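Local coordinates for protein glucose-6-phosphate isomerase (Chlamydia trachomatis D/UW-3/CX, PDB 6OTU) that catalyses the reversible isomerization of glucose-6-phosphate to fructose-6-phosphate as a two-subunit phosphoglucose isomerase, at residues F54-A59 against S457-Q462; D178-F183 against L196-L201; W323-L328 against S369-P374. All blocks are in the same frame, centred on the assembly; numbering follows the deposited sequence.

Interaction 1: residues F54-A59 against S457-Q462; sequences FTYSYA and SILVAQ. With ACT (acetate ion), chain B.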
loop_
_atom_site.group_PDB
_atom_site.type_symbol
_atom_site.label_atom_id
_atom_site.label_comp_id
_atom_site.label_asym_id
_atom_site.label_seq_id
_atom_site.Cartn_x
_atom_site.Cartn_y
_atom_site.Cartn_z
ATOM N N PHE A 54 -2.087 -9.061 -24.422
ATOM C CA PHE A 54 -2.520 -7.824 -23.788
ATOM C C PHE A 54 -2.926 -6.800 -24.834
ATOM O O PHE A 54 -2.455 -6.824 -25.969
ATOM C CB PHE A 54 -1.430 -7.162 -22.939
ATOM C CG PHE A 54 -0.866 -8.023 -21.869
ATOM C CD1 PHE A 54 -1.468 -8.087 -20.623
ATOM C CD2 PHE A 54 0.297 -8.733 -22.087
ATOM C CE1 PHE A 54 -0.935 -8.874 -19.626
ATOM C CE2 PHE A 54 0.842 -9.522 -21.093
ATOM C CZ PHE A 54 0.225 -9.592 -19.857
ATOM N N THR A 55 -3.769 -5.861 -24.418
ATOM C CA THR A 55 -3.880 -4.571 -25.081
ATOM C C THR A 55 -3.431 -3.489 -24.109
ATOM O O THR A 55 -3.733 -3.544 -22.910
ATOM C CB THR A 55 -5.307 -4.303 -25.588
ATOM O OG1 THR A 55 -5.708 -5.381 -26.443
ATOM C CG2 THR A 55 -5.364 -2.992 -26.373
ATOM N N TYR A 56 -2.668 -2.536 -24.630
ATOM C CA TYR A 56 -2.142 -1.407 -23.874
ATOM C C TYR A 56 -2.589 -0.130 -24.571
ATOM O O TYR A 56 -2.222 0.105 -25.727
ATOM C CB TYR A 56 -0.622 -1.476 -23.809
ATOM C CG TYR A 56 0.066 -0.492 -22.895
ATOM C CD1 TYR A 56 -0.047 -0.597 -21.506
ATOM C CD2 TYR A 56 0.862 0.530 -23.413
ATOM C CE1 TYR A 56 0.604 0.289 -20.666
ATOM C CE2 TYR A 56 1.525 1.427 -22.571
ATOM C CZ TYR A 56 1.395 1.291 -21.195
ATOM O OH TYR A 56 2.040 2.165 -20.334
ATOM N N SER A 57 -3.398 0.674 -23.882
ATOM C CA SER A 57 -3.906 1.943 -24.397
ATOM C C SER A 57 -3.291 3.080 -23.598
ATOM O O SER A 57 -3.274 3.036 -22.368
ATOM C CB SER A 57 -5.433 2.024 -24.322
ATOM O OG SER A 57 -5.944 3.085 -25.128
ATOM N N TYR A 58 -2.787 4.093 -24.301
ATOM C CA TYR A 58 -2.173 5.255 -23.671
ATOM C C TYR A 58 -2.672 6.540 -24.313
ATOM O O TYR A 58 -1.977 7.557 -24.257
ATOM C CB TYR A 58 -0.636 5.206 -23.747
ATOM C CG TYR A 58 -0.075 4.888 -25.129
ATOM C CD1 TYR A 58 -0.135 3.593 -25.641
ATOM C CD2 TYR A 58 0.522 5.874 -25.916
ATOM C CE1 TYR A 58 0.377 3.281 -26.895
ATOM C CE2 TYR A 58 1.037 5.569 -27.187
ATOM C CZ TYR A 58 0.960 4.264 -27.667
ATOM O OH TYR A 58 1.469 3.930 -28.914
ATOM N N ALA A 59 -3.852 6.504 -24.944
ATOM C CA ALA A 59 -4.468 7.733 -25.414
ATOM C C ALA A 59 -4.740 8.708 -24.266
ATOM O O ALA A 59 -4.862 9.915 -24.501
ATOM C CB ALA A 59 -5.756 7.403 -26.174
ATOM N N SER A 457 -2.574 5.050 -18.205
ATOM C CA SER A 457 -2.571 4.002 -19.214
ATOM C C SER A 457 -3.402 2.818 -18.724
ATOM O O SER A 457 -3.730 2.695 -17.538
ATOM C CB SER A 457 -1.144 3.542 -19.569
ATOM O OG SER A 457 -0.551 2.808 -18.511
ATOM N N ILE A 458 -3.726 1.939 -19.667
ATOM C CA ILE A 458 -4.636 0.818 -19.462
ATOM C C ILE A 458 -3.983 -0.415 -20.065
ATOM O O ILE A 458 -3.715 -0.449 -21.271
ATOM C CB ILE A 458 -6.014 1.048 -20.117
ATOM C CG1 ILE A 458 -6.649 2.367 -19.667
ATOM C CG2 ILE A 458 -6.935 -0.122 -19.827
ATOM C CD1 ILE A 458 -8.008 2.667 -20.340
ATOM N N LEU A 459 -3.749 -1.426 -19.239
ATOM C CA LEU A 459 -3.242 -2.711 -19.686
ATOM C C LEU A 459 -4.284 -3.776 -19.369
ATOM O O LEU A 459 -4.712 -3.891 -18.213
ATOM C CB LEU A 459 -1.914 -3.026 -19.000
ATOM C CG LEU A 459 -1.237 -4.315 -19.448
ATOM C CD1 LEU A 459 -0.879 -4.246 -20.929
ATOM C CD2 LEU A 459 -0.011 -4.577 -18.583
ATOM N N VAL A 460 -4.702 -4.547 -20.384
ATOM C CA VAL A 460 -5.776 -5.528 -20.211
ATOM C C VAL A 460 -5.395 -6.851 -20.857
ATOM O O VAL A 460 -4.851 -6.877 -21.967
ATOM C CB VAL A 460 -7.123 -5.039 -20.804
ATOM C CG1 VAL A 460 -8.293 -5.872 -20.253
ATOM C CG2 VAL A 460 -7.340 -3.584 -20.531
ATOM N N ALA A 461 -5.724 -7.952 -20.180
ATOM C CA ALA A 461 -5.698 -9.291 -20.754
ATOM C C ALA A 461 -7.094 -9.890 -20.645
ATOM O O ALA A 461 -7.954 -9.370 -19.926
ATOM C CB ALA A 461 -4.664 -10.188 -20.054
ATOM N N GLN A 462 -7.326 -10.988 -21.380
ATOM C CA GLN A 462 -8.626 -11.667 -21.316
ATOM C C GLN A 462 -8.958 -12.109 -19.893
ATOM O O GLN A 462 -10.090 -11.951 -19.420
ATOM C CB GLN A 462 -8.645 -12.891 -22.230
ATOM C CG GLN A 462 -8.891 -12.590 -23.667
ATOM C CD GLN A 462 -10.204 -11.890 -23.895
ATOM O OE1 GLN A 462 -11.177 -12.082 -23.161
ATOM N NE2 GLN A 462 -10.241 -11.065 -24.927
HETATM C C ACT B . -7.192 -8.392 -25.487
HETATM O O ACT B . -7.494 -7.246 -25.901
HETATM O OXT ACT B . -7.395 -8.871 -24.339
HETATM C CH3 ACT B . -6.458 -9.357 -26.529
#
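Tyr56 and Leu459 each carry CG anti to the backbone N (chi1 -171° for Tyr56), whereas Phe54 has CG beside its own backbone N. All three side chains lie on the same face of the sheet, and these torsions set where each CG lies. Leu459 works through its CD1 methyl, which lies between the two aromatic residues: it is 3.6 Å from Phe54 CB and 3.8 Å from Tyr56 CD1. The isobutyl group crosses the Tyr56 side chain at about a right angle, and Leu459 CB sits at the edge of the tyrosine ring, in plane. The CB methyl of Ala461 extends this row, 3.9 Å from Phe54 CD1. At the far end Tyr56 OH comes within 3.2 Å of Ser457 OG, at most a weak hydrogen bond.

The backbones supply the directional evidence. Strands 54-57 and 457-461 run antiparallel, their axes 167° apart, and Thr55 pairs with Val460 and Ser57 with Ile458 as hydrogen-bonded pairs. Thr55 N to Val460 O and its return bond, Val460 N to Thr55 O, both measure 2.9 Å, with N-H...O angles of 157°. Between these pairs Tyr56 faces Leu459 as a non-hydrogen-bonded pair, where Tyr56 CA approaches Ile458 O in a CA-H...O contact. Thr55 OG1 also donates to an acetate oxygen, ACT O, at 2.6 Å; the ion probably came from the crystallisation liquor.

The face of Phe54, Tyr56 and Leu459 is covered by helices 313-327 and 466-487. On the other face, Ile458 and Val460 meet helix 422-439, while Leu528, Val531 and Leu532 of the second subunit also pack there. Within the mixed sheet, strands 48-51 and 401-406 flank the pair.

Interaction 2: residues D178-F183 against L196-L201; sequences DKRIFF and LREIDL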
loop_
_atom_site.group_PDB
_atom_site.type_symbol
_atom_site.label_atom_id
_atom_site.label_comp_id
_atom_site.label_asym_id
_atom_site.label_seq_id
_atom_site.Cartn_x
_atom_site.Cartn_y
_atom_site.Cartn_z
ATOM N N ASP A 178 -6.329 -27.303 -2.498
ATOM C CA ASP A 178 -6.735 -27.397 -1.096
ATOM C C ASP A 178 -5.584 -27.096 -0.135
ATOM O O ASP A 178 -5.730 -27.287 1.076
ATOM C CB ASP A 178 -7.329 -28.782 -0.801
ATOM C CG ASP A 178 -6.396 -29.939 -1.199
ATOM O OD1 ASP A 178 -5.387 -29.717 -1.911
ATOM O OD2 ASP A 178 -6.681 -31.089 -0.792
ATOM N N LYS A 179 -4.443 -26.632 -0.648
ATOM C CA LYS A 179 -3.308 -26.290 0.199
ATOM C C LYS A 179 -3.558 -24.983 0.928
ATOM O O LYS A 179 -4.132 -24.039 0.375
ATOM C CB LYS A 179 -2.031 -26.165 -0.631
ATOM C CG LYS A 179 -1.694 -27.409 -1.424
ATOM C CD LYS A 179 -1.807 -28.658 -0.552
ATOM C CE LYS A 179 -1.408 -29.907 -1.352
ATOM N NZ LYS A 179 -1.502 -31.173 -0.559
ATOM N N ARG A 180 -3.116 -24.928 2.176
ATOM C CA ARG A 180 -3.121 -23.701 2.948
ATOM C C ARG A 180 -1.708 -23.130 2.980
ATOM O O ARG A 180 -0.745 -23.855 3.269
ATOM C CB ARG A 180 -3.636 -23.964 4.358
ATOM C CG ARG A 180 -4.871 -24.846 4.415
ATOM C CD ARG A 180 -5.160 -25.211 5.865
ATOM N NE ARG A 180 -5.696 -24.084 6.630
ATOM C CZ ARG A 180 -5.393 -23.823 7.900
ATOM N NH1 ARG A 180 -4.539 -24.603 8.558
ATOM N NH2 ARG A 180 -5.948 -22.784 8.520
ATOM N N ILE A 181 -1.591 -21.833 2.681
ATOM C CA ILE A 181 -0.317 -21.193 2.378
ATOM C C ILE A 181 -0.174 -19.952 3.246
ATOM O O ILE A 181 -1.072 -19.103 3.283
ATOM C CB ILE A 181 -0.202 -20.834 0.881
ATOM C CG1 ILE A 181 -0.559 -22.046 0.004
ATOM C CG2 ILE A 181 1.183 -20.307 0.541
ATOM C CD1 ILE A 181 0.434 -23.177 0.087
ATOM N N PHE A 182 0.954 -19.848 3.946
ATOM C CA PHE A 182 1.231 -18.729 4.836
ATOM C C PHE A 182 2.619 -18.178 4.552
ATOM O O PHE A 182 3.506 -18.881 4.052
ATOM C CB PHE A 182 1.134 -19.146 6.317
ATOM C CG PHE A 182 -0.207 -19.698 6.700
ATOM C CD1 PHE A 182 -0.484 -21.049 6.550
ATOM C CD2 PHE A 182 -1.202 -18.858 7.187
ATOM C CE1 PHE A 182 -1.730 -21.552 6.882
ATOM C CE2 PHE A 182 -2.452 -19.353 7.529
ATOM C CZ PHE A 182 -2.717 -20.703 7.379
ATOM N N PHE A 183 2.802 -16.903 4.891
ATOM C CA PHE A 183 4.094 -16.238 4.775
ATOM C C PHE A 183 4.453 -15.640 6.119
ATOM O O PHE A 183 3.686 -14.848 6.671
ATOM C CB PHE A 183 4.085 -15.152 3.696
ATOM C CG PHE A 183 3.743 -15.670 2.341
ATOM C CD1 PHE A 183 2.420 -15.822 1.962
ATOM C CD2 PHE A 183 4.744 -16.032 1.448
ATOM C CE1 PHE A 183 2.103 -16.317 0.705
ATOM C CE2 PHE A 183 4.429 -16.518 0.185
ATOM C CZ PHE A 183 3.103 -16.660 -0.184
ATOM N N LEU A 196 1.413 -19.809 13.496
ATOM C CA LEU A 196 1.422 -21.010 14.322
ATOM C C LEU A 196 0.054 -21.266 14.945
ATOM O O LEU A 196 -0.335 -22.421 15.138
ATOM C CB LEU A 196 2.497 -20.891 15.401
ATOM C CG LEU A 196 3.957 -21.010 14.957
ATOM C CD1 LEU A 196 4.884 -20.290 15.921
ATOM C CD2 LEU A 196 4.349 -22.462 14.814
ATOM N N ARG A 197 -0.700 -20.202 15.232
ATOM C CA ARG A 197 -2.034 -20.375 15.786
ATOM C C ARG A 197 -2.935 -21.167 14.848
ATOM O O ARG A 197 -3.876 -21.825 15.301
ATOM C CB ARG A 197 -2.650 -19.008 16.085
ATOM C CG ARG A 197 -4.006 -19.056 16.759
ATOM C CD ARG A 197 -4.728 -17.732 16.598
ATOM N NE ARG A 197 -5.663 -17.477 17.691
ATOM C CZ ARG A 197 -6.986 -17.565 17.578
ATOM N NH1 ARG A 197 -7.528 -17.903 16.411
ATOM N NH2 ARG A 197 -7.766 -17.313 18.628
ATOM N N GLU A 198 -2.648 -21.153 13.551
ATOM C CA GLU A 198 -3.591 -21.651 12.557
ATOM C C GLU A 198 -3.278 -23.038 12.003
ATOM O O GLU A 198 -4.182 -23.667 11.444
ATOM C CB GLU A 198 -3.673 -20.667 11.381
ATOM C CG GLU A 198 -4.116 -19.258 11.782
ATOM C CD GLU A 198 -5.529 -19.226 12.362
ATOM O OE1 GLU A 198 -6.363 -20.057 11.931
ATOM O OE2 GLU A 198 -5.802 -18.375 13.242
ATOM N N ILE A 199 -2.047 -23.540 12.129
ATOM C CA ILE A 199 -1.591 -24.668 11.316
ATOM C C ILE A 199 -1.424 -25.929 12.156
ATOM O O ILE A 199 -1.184 -25.886 13.371
ATOM C CB ILE A 199 -0.273 -24.330 10.589
ATOM C CG1 ILE A 199 0.868 -24.175 11.604
ATOM C CG2 ILE A 199 -0.430 -23.057 9.758
ATOM C CD1 ILE A 199 2.179 -23.711 11.015
ATOM N N ASP A 200 -1.542 -27.067 11.479
ATOM C CA ASP A 200 -1.192 -28.372 12.034
ATOM C C ASP A 200 0.249 -28.672 11.620
ATOM O O ASP A 200 0.526 -28.908 10.438
ATOM C CB ASP A 200 -2.176 -29.423 11.517
ATOM C CG ASP A 200 -1.841 -30.846 11.953
ATOM O OD1 ASP A 200 -0.908 -31.069 12.759
ATOM O OD2 ASP A 200 -2.543 -31.758 11.464
ATOM N N LEU A 201 1.171 -28.643 12.592
ATOM C CA LEU A 201 2.592 -28.788 12.275
ATOM C C LEU A 201 2.876 -30.117 11.591
ATOM O O LEU A 201 3.669 -30.175 10.643
ATOM C CB LEU A 201 3.448 -28.647 13.539
ATOM C CG LEU A 201 3.500 -27.280 14.243
ATOM C CD1 LEU A 201 4.262 -27.363 15.563
ATOM C CD2 LEU A 201 4.094 -26.194 13.350
HETATM O O HOH W 1 -2.746 -26.723 8.934
#
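Arg180 and Glu198 provide the direct hydrogen bond of this contact. Arg180 NH1 donates to the main-chain Glu198 O at 3.1 Å, and the N-H...O angle of 167° shows a nearly straight approach. The oxygen lies in the guanidinium plane, while the donor stands 42° above the carbonyl plane. The arginine chain is extended from CA to CD and then bends at chi3 (73°), which turns NE aside.

A water adds an indirect link. It accepts from Asp200 N at 2.8 Å and, weakly, from Arg180 NH1, so that the same terminal nitrogen serves the loop both directly and through solvent.

The charged groups contribute less specific evidence. Arg180 NH2 and Glu198 OE1 are 4.4 Å apart, beyond a salt bridge, although their opposite charges may still attract. Glu198 OE2 makes a long salt bridge with Arg197 NH1 within the same segment.

Apolar contact comes from Phe182, whose CE1 meets the CG2 methyl of Ile199 at 3.5 Å. The two side chains run alongside one another with opposite sense. Phe182 CZ also lies 4.0 Å above the guanidinium plane of Arg180, offset toward its rim.

The contact joins strand 180-184, outermost in the parallel five-stranded sheet, to the loop between helix 189-196 and strand 204-209. These three elements form a beta-alpha-beta crossover that passes over strand 151-155, which lies between the two strands. Arg180 and Ile199 both touch Thr151 of that strand, and Ile199 also packs on Phe225 of helix 216-231.

Interaction 3: residues W323-L328 against S369-P374; sequences WNRNLL and SFRTSP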
loop_
_atom_site.group_PDB
_atom_site.type_symbol
_atom_site.label_atom_id
_atom_site.label_comp_id
_atom_site.label_asym_id
_atom_site.label_seq_id
_atom_site.Cartn_x
_atom_site.Cartn_y
_atom_site.Cartn_z
ATOM N N TRP A 323 8.738 10.029 -19.349
ATOM C CA TRP A 323 8.016 11.250 -19.720
ATOM C C TRP A 323 7.311 11.855 -18.516
ATOM O O TRP A 323 7.487 13.038 -18.211
ATOM C CB TRP A 323 7.018 10.950 -20.837
ATOM C CG TRP A 323 6.076 12.070 -21.205
ATOM C CD1 TRP A 323 4.726 12.118 -20.968
ATOM C CD2 TRP A 323 6.393 13.275 -21.936
ATOM N NE1 TRP A 323 4.196 13.274 -21.480
ATOM C CE2 TRP A 323 5.191 14.006 -22.077
ATOM C CE3 TRP A 323 7.578 13.811 -22.464
ATOM C CZ2 TRP A 323 5.137 15.251 -22.717
ATOM C CZ3 TRP A 323 7.523 15.055 -23.107
ATOM C CH2 TRP A 323 6.308 15.755 -23.229
ATOM N N ASN A 324 6.537 11.048 -17.794
ATOM C CA ASN A 324 5.829 11.567 -16.631
ATOM C C ASN A 324 6.794 11.992 -15.528
ATOM O O ASN A 324 6.630 13.059 -14.928
ATOM C CB ASN A 324 4.849 10.514 -16.113
ATOM C CG ASN A 324 3.565 10.448 -16.936
ATOM O OD1 ASN A 324 3.115 11.447 -17.499
ATOM N ND2 ASN A 324 2.973 9.264 -17.006
ATOM N N ARG A 325 7.815 11.183 -15.252
ATOM C CA ARG A 325 8.659 11.441 -14.086
ATOM C C ARG A 325 9.621 12.603 -14.327
ATOM O O ARG A 325 9.619 13.583 -13.576
ATOM C CB ARG A 325 9.433 10.173 -13.703
ATOM C CG ARG A 325 10.515 10.363 -12.633
ATOM C CD ARG A 325 9.956 10.805 -11.282
ATOM N NE ARG A 325 10.828 10.347 -10.208
ATOM C CZ ARG A 325 11.168 11.046 -9.124
ATOM N NH1 ARG A 325 10.729 12.283 -8.938
ATOM N NH2 ARG A 325 11.968 10.496 -8.222
ATOM N N ASN A 326 10.453 12.505 -15.363
ATOM C CA ASN A 326 11.487 13.506 -15.617
ATOM C C ASN A 326 11.005 14.681 -16.459
ATOM O O ASN A 326 11.464 15.807 -16.260
ATOM C CB ASN A 326 12.700 12.864 -16.316
ATOM C CG ASN A 326 13.208 11.608 -15.596
ATOM O OD1 ASN A 326 13.024 10.475 -16.076
ATOM N ND2 ASN A 326 13.840 11.804 -14.443
ATOM N N LEU A 327 10.117 14.468 -17.411
ATOM C CA LEU A 327 9.788 15.596 -18.272
ATOM C C LEU A 327 8.627 16.422 -17.747
ATOM O O LEU A 327 8.693 17.651 -17.802
ATOM C CB LEU A 327 9.520 15.107 -19.690
ATOM C CG LEU A 327 10.949 14.839 -20.165
ATOM C CD1 LEU A 327 11.002 13.778 -21.219
ATOM C CD2 LEU A 327 11.586 16.138 -20.646
ATOM N N LEU A 328 7.584 15.784 -17.211
ATOM C CA LEU A 328 6.445 16.503 -16.643
ATOM C C LEU A 328 6.591 16.747 -15.151
ATOM O O LEU A 328 5.868 17.586 -14.598
ATOM C CB LEU A 328 5.145 15.736 -16.901
ATOM C CG LEU A 328 4.771 15.602 -18.374
ATOM C CD1 LEU A 328 3.342 15.116 -18.456
ATOM C CD2 LEU A 328 4.976 16.923 -19.128
ATOM N N SER A 369 22.094 14.507 -11.650
ATOM C CA SER A 369 21.403 15.782 -11.485
ATOM C C SER A 369 19.939 15.704 -11.902
ATOM O O SER A 369 19.311 16.730 -12.173
ATOM C CB SER A 369 22.109 16.875 -12.276
ATOM O OG SER A 369 23.400 17.099 -11.754
ATOM N N PHE A 370 19.377 14.509 -11.948
ATOM C CA PHE A 370 17.975 14.329 -12.264
ATOM C C PHE A 370 17.409 13.317 -11.276
ATOM O O PHE A 370 18.136 12.749 -10.449
ATOM C CB PHE A 370 17.806 13.883 -13.724
ATOM C CG PHE A 370 18.663 12.706 -14.091
ATOM C CD1 PHE A 370 19.985 12.887 -14.509
ATOM C CD2 PHE A 370 18.152 11.411 -14.011
ATOM C CE1 PHE A 370 20.778 11.800 -14.836
ATOM C CE2 PHE A 370 18.933 10.314 -14.342
ATOM C CZ PHE A 370 20.256 10.509 -14.747
ATOM N N ARG A 371 16.109 13.087 -11.366
ATOM C CA ARG A 371 15.403 12.222 -10.432
ATOM C C ARG A 371 15.200 10.846 -11.045
ATOM O O ARG A 371 14.963 10.717 -12.248
ATOM C CB ARG A 371 14.060 12.843 -10.020
ATOM C CG ARG A 371 14.263 14.229 -9.408
ATOM C CD ARG A 371 13.070 14.731 -8.638
ATOM N NE ARG A 371 13.313 16.066 -8.083
ATOM C CZ ARG A 371 13.723 16.298 -6.841
ATOM N NH1 ARG A 371 13.941 15.285 -6.009
ATOM N NH2 ARG A 371 13.916 17.546 -6.424
ATOM N N THR A 372 15.310 9.816 -10.214
ATOM C CA THR A 372 15.145 8.461 -10.714
ATOM C C THR A 372 13.800 7.873 -10.294
ATOM O O THR A 372 12.757 8.406 -10.689
ATOM C CB THR A 372 16.308 7.606 -10.253
ATOM O OG1 THR A 372 16.529 7.843 -8.856
ATOM C CG2 THR A 372 17.558 7.984 -11.066
ATOM N N SER A 373 13.793 6.787 -9.514
ATOM C CA SER A 373 12.532 6.092 -9.252
ATOM C C SER A 373 11.511 7.040 -8.628
ATOM O O SER A 373 11.868 7.843 -7.761
ATOM C CB SER A 373 12.717 4.884 -8.331
ATOM O OG SER A 373 11.469 4.215 -8.176
ATOM N N PRO A 374 10.270 7.023 -9.088
ATOM C CA PRO A 374 9.190 7.670 -8.339
ATOM C C PRO A 374 8.733 6.772 -7.194
ATOM O O PRO A 374 9.123 5.600 -7.092
ATOM C CB PRO A 374 8.086 7.855 -9.388
ATOM C CG PRO A 374 8.327 6.753 -10.393
ATOM C CD PRO A 374 9.814 6.434 -10.360
HETATM O O HOH W 2 14.385 14.829 -13.544
#
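Arg325 and Asn326, near the C-terminal end of helix 313-327, face the irregular segment 369-374, with CA atoms 6.9 Å apart for Arg325 and Pro374; a wider pi-type turn spans 323-327.

Arg325 uses two nitrogens on successive carbonyls. Its NE donates to Thr372 O at 2.8 Å, and its NH2 to Ser373 O at 2.7 Å. Neither acceptor is quite coplanar with the guanidinium: they lie 23° and 28° out of its plane. Arg371 CB covers one face of that group, 3.4 Å above the plane and offset toward the rim, while Arg371 CD touches Arg325 NH1. The two arginine side chains cross at about a right angle, and the shared salt-bridge partner Asp397 of the second subunit probably offsets their like charges.

Asn326 ND2 binds Arg371 O at 2.7 Å, with the oxygen close to the amide plane. A water bridges the same ND2 to Arg371 N, and OD1 is held by Trp487 NE1.

Side-chain donors from a helix thus grip three consecutive peptide carbonyls of a loop that has no regular structure. This loop leads into edge strand 375-377 of the mixed sheet in the phosphoglucose isomerase fold. The side chain of Ser373 is about 8 Å from that of Glu355, the probable proton donor, and about 14 Å from the bound glucose-6-phosphate, so the contact lies near the active site, at the subunit interface, without touching the sugar.

From the N terminus, strand 54-57 is the first partner, but its contact closes only at 457-462; interaction 1 therefore spans a loop of almost 400 residues. Interactions 2 and 3 both nest within it and follow in series. Interaction 2 closes a short loop through helix 189-196 at the edge of the parallel sheet. Interaction 3 closes a longer one, tying helix 313-327 to the approach to strand 375-377, at one edge of the mixed sheet to which interaction 1 also belongs. The centres of interactions 2 and 3 are about 43 Å apart, on opposite sides of the chain's centre. All three sites touch the second subunit.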